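Long-range contact in dTor_3x33L (Synthetic construct, PDB 4YY2), which is a computationally designed three-repeat protein whose paired alpha helices close into a left-handed alpha/alpha toroid: residues G5-E18 against E91-L103. Numbering follows the deposited sequence.
Sequences GKSPTEVLLELIAE and EEVKKKFWKELSL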
# COMPACT_ATOMS: atom_id res chain seq x y z
N GLY A 5 4.19 12.28 6.51
CA GLY A 5 4.82 12.37 5.16
C GLY A 5 4.03 13.12 4.11
O GLY A 5 2.82 12.95 3.94
N LYS A 6 4.72 13.95 3.36
CA LYS A 6 4.02 14.89 2.54
C LYS A 6 3.21 14.15 1.50
O LYS A 6 2.03 14.32 1.52
CB LYS A 6 4.94 15.95 1.86
CG LYS A 6 5.16 17.20 2.66
CD LYS A 6 3.87 17.97 2.78
CE LYS A 6 3.85 18.72 4.08
NZ LYS A 6 2.46 18.79 4.58
N SER A 7 3.83 13.40 0.61
CA SER A 7 3.10 12.99 -0.64
C SER A 7 2.16 11.80 -0.37
O SER A 7 2.38 11.02 0.59
CB SER A 7 4.10 12.60 -1.71
OG SER A 7 4.65 11.30 -1.42
N PRO A 8 1.17 11.59 -1.23
CA PRO A 8 0.29 10.42 -1.03
C PRO A 8 1.08 9.08 -0.98
O PRO A 8 0.81 8.20 -0.16
CB PRO A 8 -0.60 10.46 -2.27
CG PRO A 8 -0.73 11.94 -2.53
CD PRO A 8 0.67 12.45 -2.31
N THR A 9 2.08 8.96 -1.86
CA THR A 9 2.96 7.78 -1.86
C THR A 9 3.71 7.58 -0.54
O THR A 9 3.75 6.45 -0.03
CB THR A 9 3.87 7.76 -3.09
OG1 THR A 9 3.04 7.71 -4.25
CG2 THR A 9 4.76 6.49 -3.11
N GLU A 10 4.29 8.64 -0.01
CA GLU A 10 4.96 8.58 1.28
C GLU A 10 4.07 8.15 2.40
O GLU A 10 4.42 7.31 3.20
CB GLU A 10 5.43 9.96 1.59
CG GLU A 10 6.84 10.03 2.01
CD GLU A 10 7.31 11.47 2.22
OE1 GLU A 10 6.60 12.46 1.82
OE2 GLU A 10 8.41 11.58 2.80
N VAL A 11 2.84 8.65 2.41
CA VAL A 11 1.88 8.23 3.41
C VAL A 11 1.51 6.73 3.23
O VAL A 11 1.45 5.96 4.23
CB VAL A 11 0.63 9.07 3.39
CG1 VAL A 11 -0.39 8.58 4.39
CG2 VAL A 11 0.95 10.55 3.65
N LEU A 12 1.30 6.29 1.98
CA LEU A 12 1.04 4.86 1.74
C LEU A 12 2.18 3.99 2.23
O LEU A 12 1.96 2.92 2.90
CB LEU A 12 0.77 4.53 0.24
CG LEU A 12 -0.54 5.15 -0.27
CD1 LEU A 12 -0.64 5.00 -1.78
CD2 LEU A 12 -1.77 4.61 0.43
N LEU A 13 3.40 4.41 1.96
CA LEU A 13 4.57 3.64 2.46
C LEU A 13 4.63 3.58 3.97
O LEU A 13 5.02 2.53 4.50
CB LEU A 13 5.87 4.20 1.90
CG LEU A 13 6.02 3.98 0.39
CD1 LEU A 13 7.20 4.80 -0.13
CD2 LEU A 13 6.22 2.50 -0.02
N GLU A 14 4.21 4.64 4.64
CA GLU A 14 4.17 4.64 6.10
C GLU A 14 3.15 3.69 6.64
O GLU A 14 3.39 2.95 7.61
CB GLU A 14 3.96 6.05 6.67
CG GLU A 14 5.20 6.95 6.47
CD GLU A 14 5.06 8.33 7.11
OE1 GLU A 14 3.99 8.64 7.66
OE2 GLU A 14 6.02 9.11 7.04
N LEU A 15 1.99 3.66 5.99
CA LEU A 15 0.94 2.75 6.36
C LEU A 15 1.38 1.31 6.16
O LEU A 15 1.02 0.43 6.95
CB LEU A 15 -0.39 3.05 5.59
CG LEU A 15 -1.03 4.38 5.95
CD1 LEU A 15 -2.17 4.73 5.06
CD2 LEU A 15 -1.44 4.47 7.42
N ILE A 16 2.07 1.04 5.05
CA ILE A 16 2.61 -0.31 4.75
C ILE A 16 3.66 -0.74 5.78
O ILE A 16 3.60 -1.88 6.29
CB ILE A 16 3.15 -0.39 3.32
CG1 ILE A 16 1.98 -0.23 2.31
CG2 ILE A 16 3.92 -1.68 3.12
CD1 ILE A 16 2.42 0.06 0.89
N ALA A 17 4.55 0.19 6.16
CA ALA A 17 5.44 -0.10 7.27
C ALA A 17 4.74 -0.52 8.55
O ALA A 17 5.14 -1.53 9.23
CB ALA A 17 6.35 1.08 7.54
N GLU A 18 3.72 0.24 8.95
CA GLU A 18 2.95 -0.15 10.15
C GLU A 18 2.34 -1.53 10.01
O GLU A 18 2.37 -2.37 10.98
CB GLU A 18 1.89 0.87 10.47
CG GLU A 18 1.37 0.76 11.89
CD GLU A 18 0.70 2.02 12.41
OE1 GLU A 18 0.28 2.87 11.60
OE2 GLU A 18 0.62 2.17 13.68
N GLU A 91 -12.17 1.94 7.11
CA GLU A 91 -12.45 3.30 7.60
C GLU A 91 -11.35 3.87 8.45
O GLU A 91 -10.99 5.03 8.31
CB GLU A 91 -13.79 3.34 8.34
CG GLU A 91 -14.94 2.95 7.43
CD GLU A 91 -15.04 3.85 6.20
OE1 GLU A 91 -15.31 5.05 6.39
OE2 GLU A 91 -14.83 3.37 5.05
N GLU A 92 -10.76 3.05 9.30
CA GLU A 92 -9.63 3.45 10.12
C GLU A 92 -8.36 3.82 9.33
O GLU A 92 -7.67 4.83 9.60
CB GLU A 92 -9.32 2.32 11.09
CG GLU A 92 -8.21 2.54 12.08
CD GLU A 92 -8.35 1.60 13.28
OE1 GLU A 92 -7.34 1.16 13.88
OE2 GLU A 92 -9.51 1.28 13.59
N VAL A 93 -8.05 3.02 8.33
CA VAL A 93 -6.89 3.24 7.49
C VAL A 93 -7.07 4.52 6.65
O VAL A 93 -6.15 5.30 6.49
CB VAL A 93 -6.58 2.00 6.65
CG1 VAL A 93 -5.48 2.27 5.61
CG2 VAL A 93 -6.13 0.91 7.59
N LYS A 94 -8.26 4.69 6.11
CA LYS A 94 -8.58 5.88 5.30
C LYS A 94 -8.46 7.13 6.16
O LYS A 94 -7.92 8.13 5.70
CB LYS A 94 -9.94 5.75 4.63
CG LYS A 94 -9.93 4.71 3.50
CD LYS A 94 -11.30 4.46 2.87
CE LYS A 94 -11.31 3.19 2.04
NZ LYS A 94 -12.66 2.83 1.51
N LYS A 95 -8.99 7.07 7.39
CA LYS A 95 -8.84 8.21 8.34
C LYS A 95 -7.40 8.58 8.52
O LYS A 95 -7.06 9.79 8.51
CB LYS A 95 -9.49 7.97 9.77
CG LYS A 95 -8.96 6.77 10.50
CD LYS A 95 -9.01 6.84 12.03
CE LYS A 95 -8.65 5.52 12.71
NZ LYS A 95 -7.18 5.37 12.92
N LYS A 96 -6.53 7.58 8.73
CA LYS A 96 -5.13 7.82 8.97
C LYS A 96 -4.43 8.43 7.80
O LYS A 96 -3.58 9.32 7.96
CB LYS A 96 -4.38 6.55 9.39
CG LYS A 96 -4.61 6.08 10.80
CD LYS A 96 -3.90 4.73 11.06
CE LYS A 96 -3.89 4.28 12.51
NZ LYS A 96 -3.03 3.05 12.56
N PHE A 97 -4.81 7.94 6.62
CA PHE A 97 -4.29 8.43 5.40
C PHE A 97 -4.51 9.97 5.29
O PHE A 97 -3.57 10.74 5.08
CB PHE A 97 -4.82 7.67 4.23
CG PHE A 97 -4.39 8.25 2.87
CD1 PHE A 97 -3.16 7.90 2.31
CD2 PHE A 97 -5.22 9.11 2.18
CE1 PHE A 97 -2.78 8.43 1.07
CE2 PHE A 97 -4.83 9.64 0.93
CZ PHE A 97 -3.60 9.27 0.40
N TRP A 98 -5.75 10.38 5.44
CA TRP A 98 -6.09 11.78 5.24
C TRP A 98 -5.49 12.63 6.35
O TRP A 98 -5.10 13.80 6.11
CB TRP A 98 -7.63 11.94 5.05
CG TRP A 98 -8.08 11.46 3.69
CD1 TRP A 98 -8.71 10.30 3.42
CD2 TRP A 98 -7.94 12.13 2.44
NE1 TRP A 98 -8.95 10.18 2.09
CE2 TRP A 98 -8.46 11.28 1.45
CE3 TRP A 98 -7.37 13.35 2.05
CZ2 TRP A 98 -8.53 11.64 0.08
CZ3 TRP A 98 -7.43 13.70 0.67
CH2 TRP A 98 -7.98 12.83 -0.28
N LYS A 99 -5.38 12.06 7.56
CA LYS A 99 -4.78 12.77 8.69
C LYS A 99 -3.35 13.07 8.42
O LYS A 99 -2.88 14.19 8.65
CB LYS A 99 -4.84 12.01 10.02
CG LYS A 99 -5.87 12.53 10.99
CD LYS A 99 -6.02 11.60 12.19
CE LYS A 99 -7.45 11.53 12.66
NZ LYS A 99 -7.54 10.67 13.87
N GLU A 100 -2.64 12.05 7.94
CA GLU A 100 -1.19 12.12 7.79
C GLU A 100 -0.85 13.04 6.63
O GLU A 100 0.14 13.73 6.62
CB GLU A 100 -0.59 10.75 7.55
CG GLU A 100 -0.53 9.85 8.78
CD GLU A 100 0.26 10.49 9.93
OE1 GLU A 100 1.40 10.93 9.69
OE2 GLU A 100 -0.31 10.62 11.03
N LEU A 101 -1.68 12.99 5.61
CA LEU A 101 -1.52 13.87 4.45
C LEU A 101 -1.61 15.33 4.93
O LEU A 101 -0.83 16.16 4.51
CB LEU A 101 -2.59 13.54 3.41
CG LEU A 101 -2.29 13.91 1.98
CD1 LEU A 101 -1.13 13.08 1.40
CD2 LEU A 101 -3.56 13.73 1.15
N SER A 102 -2.55 15.56 5.84
CA SER A 102 -2.95 16.87 6.43
C SER A 102 -1.84 17.59 7.18
O SER A 102 -1.98 18.77 7.47
CB SER A 102 -4.08 16.69 7.47
OG SER A 102 -5.36 16.47 6.90
N LEU A 103 -0.82 16.84 7.60
CA LEU A 103 0.37 17.42 8.22
C LEU A 103 1.59 17.02 7.39
O LEU A 103 2.16 17.83 6.65
CB LEU A 103 0.50 16.94 9.66
CG LEU A 103 0.76 15.46 9.87
CD1 LEU A 103 2.26 15.14 9.84
CD2 LEU A 103 0.16 14.97 11.17
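At the edge of the Phe97 ring, near its plane, lie Leu15 CD1 and Pro8 O, while Val11 CG1 and Leu12 CD2 come in obliquely, Val11 CG1 to within 3.5 Å of Phe97 CD1. Across the ring, at its CD2 edge, lies Trp98 CD1, and Phe97 CD2 stands 3.8 Å above one face of the Trp98 indole, offset toward the rim. With CG anti to the backbone N (chi1 175°), the phenyl group enters as a knob the hole formed by Pro8, Val11, Leu12 and Leu15; a flat ring suits it, packing against aliphatic side chains while a C-H edge lies beside Pro8 O. Leu15 CD1 reaches on to Val93 CG1. Segments 8-18 and 91-101, on the first and last helices, run with N-to-C directions 132° apart and axes 9.7 Å apart at closest, closing the ring of a left-handed alpha/alpha toroid; Leu79 of helix 74-86 touches Leu12 and Leu15. Leu101 CD1 approaches Val11 CG2 at 4.0 Å. Proline fits the first turn, where its nitrogen owes no helical hydrogen bond, and Ser7 and Glu10 complete a capping box. At exposed Glu18, the long, extended Lys96 forms a salt bridge whose hydrogen bond is weak, Lys96 NZ to Glu18 OE1 3.5 Å.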